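Local structure of probable spore coat polysaccharide biosynthesis protein E (Chromobacterium violaceum ATCC 12472, 3G8R) at residues 14-20 / 69-75. The protein binds zinc and probably works as a sialic-acid-synthase-like enzyme, with N-acylneuraminate-9-phosphate synthase activity. Residues are numbered along the deposited sequence.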
# COMPACT_ATOMS: atom_id res chain seq x y z
N ASN A 14 9.01 -28.36 -6.75
CA ASN A 14 9.13 -29.78 -6.88
C ASN A 14 7.89 -30.45 -6.42
O ASN A 14 7.86 -31.65 -6.28
CB ASN A 14 10.36 -30.29 -6.14
CG ASN A 14 11.65 -29.73 -6.73
OD1 ASN A 14 11.90 -29.89 -7.92
ND2 ASN A 14 12.45 -29.05 -5.91
N ASN A 15 6.84 -29.67 -6.23
CA ASN A 15 5.59 -30.22 -5.70
C ASN A 15 4.85 -31.15 -6.67
O ASN A 15 3.75 -31.63 -6.35
CB ASN A 15 4.65 -29.12 -5.22
CG ASN A 15 5.26 -28.27 -4.14
OD1 ASN A 15 5.92 -28.77 -3.23
ND2 ASN A 15 5.05 -26.97 -4.23
N HIS A 16 5.43 -31.38 -7.84
CA HIS A 16 4.94 -32.44 -8.71
C HIS A 16 5.28 -33.76 -8.04
O HIS A 16 4.74 -34.81 -8.39
CB HIS A 16 5.59 -32.36 -10.08
CG HIS A 16 7.08 -32.20 -10.03
ND1 HIS A 16 7.71 -31.02 -10.34
CD2 HIS A 16 8.06 -33.08 -9.73
CE1 HIS A 16 9.02 -31.18 -10.24
NE2 HIS A 16 9.26 -32.42 -9.86
N MSE A 17 6.20 -33.67 -7.09
CA MSE A 17 6.57 -34.77 -6.21
C MSE A 17 7.32 -35.90 -6.91
O MSE A 17 7.35 -37.02 -6.41
CB MSE A 17 5.36 -35.31 -5.45
CG MSE A 17 4.61 -34.30 -4.62
SE MSE A 17 5.49 -33.41 -3.29
CE MSE A 17 6.28 -34.70 -2.34
N GLY A 18 7.94 -35.60 -8.06
CA GLY A 18 8.55 -36.60 -8.93
C GLY A 18 7.58 -37.24 -9.92
O GLY A 18 7.98 -38.14 -10.69
N ASN A 19 6.33 -36.78 -9.92
CA ASN A 19 5.26 -37.45 -10.66
C ASN A 19 4.55 -36.52 -11.65
O ASN A 19 4.02 -35.51 -11.24
CB ASN A 19 4.25 -38.06 -9.66
CG ASN A 19 3.08 -38.77 -10.34
OD1 ASN A 19 2.73 -38.46 -11.49
ND2 ASN A 19 2.45 -39.70 -9.62
N VAL A 20 4.53 -36.88 -12.94
CA VAL A 20 3.93 -36.04 -13.99
C VAL A 20 2.40 -36.00 -14.03
O VAL A 20 1.82 -34.93 -14.16
CB VAL A 20 4.41 -36.44 -15.40
CG1 VAL A 20 3.53 -35.76 -16.48
CG2 VAL A 20 5.86 -36.08 -15.57
N ARG A 69 15.72 -34.27 -1.04
CA ARG A 69 14.48 -33.78 -1.63
C ARG A 69 14.65 -33.65 -3.15
O ARG A 69 13.77 -34.10 -3.91
CB ARG A 69 14.03 -32.48 -0.93
CG ARG A 69 13.13 -31.58 -1.74
CD ARG A 69 11.61 -31.90 -1.70
NE ARG A 69 10.85 -30.70 -2.08
CZ ARG A 69 9.58 -30.65 -2.50
NH1 ARG A 69 8.84 -31.76 -2.62
NH2 ARG A 69 9.05 -29.46 -2.82
N PHE A 70 15.79 -33.12 -3.59
CA PHE A 70 16.07 -32.96 -5.00
C PHE A 70 16.17 -34.27 -5.75
O PHE A 70 15.60 -34.42 -6.83
CB PHE A 70 17.35 -32.17 -5.23
CG PHE A 70 17.22 -30.70 -4.95
CD1 PHE A 70 18.35 -29.93 -4.70
CD2 PHE A 70 15.98 -30.07 -4.92
CE1 PHE A 70 18.24 -28.57 -4.44
CE2 PHE A 70 15.87 -28.70 -4.65
CZ PHE A 70 16.99 -27.97 -4.41
N GLU A 71 16.90 -35.22 -5.17
CA GLU A 71 17.09 -36.52 -5.83
C GLU A 71 15.77 -37.26 -5.98
O GLU A 71 15.49 -37.81 -7.04
CB GLU A 71 18.15 -37.37 -5.12
CG GLU A 71 19.59 -36.84 -5.24
CD GLU A 71 20.65 -37.72 -4.56
OE1 GLU A 71 21.73 -37.93 -5.17
OE2 GLU A 71 20.42 -38.20 -3.41
N GLU A 72 14.95 -37.25 -4.93
CA GLU A 72 13.69 -37.99 -4.90
C GLU A 72 12.63 -37.54 -5.91
O GLU A 72 11.83 -38.35 -6.39
CB GLU A 72 13.06 -37.91 -3.52
CG GLU A 72 13.66 -38.84 -2.48
CD GLU A 72 12.96 -38.70 -1.14
OE1 GLU A 72 13.06 -39.65 -0.32
OE2 GLU A 72 12.31 -37.65 -0.89
N THR A 73 12.62 -36.24 -6.22
CA THR A 73 11.58 -35.68 -7.06
C THR A 73 12.05 -35.43 -8.49
O THR A 73 11.34 -34.80 -9.29
CB THR A 73 11.03 -34.38 -6.47
OG1 THR A 73 12.12 -33.51 -6.16
CG2 THR A 73 10.25 -34.66 -5.20
N ARG A 74 13.25 -35.93 -8.79
CA ARG A 74 13.87 -35.85 -10.12
C ARG A 74 12.88 -36.16 -11.27
O ARG A 74 12.10 -37.11 -11.19
CB ARG A 74 15.07 -36.81 -10.15
CG ARG A 74 15.96 -36.79 -11.39
CD ARG A 74 16.78 -38.10 -11.52
NE ARG A 74 17.89 -37.95 -12.48
CZ ARG A 74 19.16 -37.72 -12.14
NH1 ARG A 74 20.09 -37.58 -13.08
NH2 ARG A 74 19.51 -37.66 -10.86
N LEU A 75 12.88 -35.31 -12.30
CA LEU A 75 12.15 -35.59 -13.55
C LEU A 75 13.04 -35.48 -14.81
O LEU A 75 13.98 -34.68 -14.86
CB LEU A 75 10.91 -34.71 -13.68
CG LEU A 75 9.66 -34.97 -12.81
CD1 LEU A 75 8.61 -33.94 -13.13
CD2 LEU A 75 9.08 -36.36 -12.99
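Two hydrogen bonds tie the loop 14-20 to the end of helix 67-72. R69 reaches across with NH2 to OD1 of N15 (3.2 Å), and H16 NE2 donates to the carbonyl O of T73 (3.2 Å), just where the chain leaves the helix. T73, the first residue past the helix, turns its hydroxyl back onto it, OG1 to R69 O at 2.9 Å. This loop follows the first strand of a NeuB-type TIM barrel, and so sits at the C-terminal mouth of the barrel, where the side chain of N15, also bonded through ND2 to V226 O, lies about 5 Å from that of the zinc ligand H225. L75 CD1 sits over the H16 ring in a CH-pi contact, 3.7 Å from its centroid, while N14 CB lies over one face of the R69 guanidinium. Backbone meets backbone at G18, in a type I' turn; its CA comes 3.3 Å from T73 O, a CA-H...O contact, and a CB there would crowd E72 O and T73 CA and, at these backbone angles, would also jam against the carbonyl of M17.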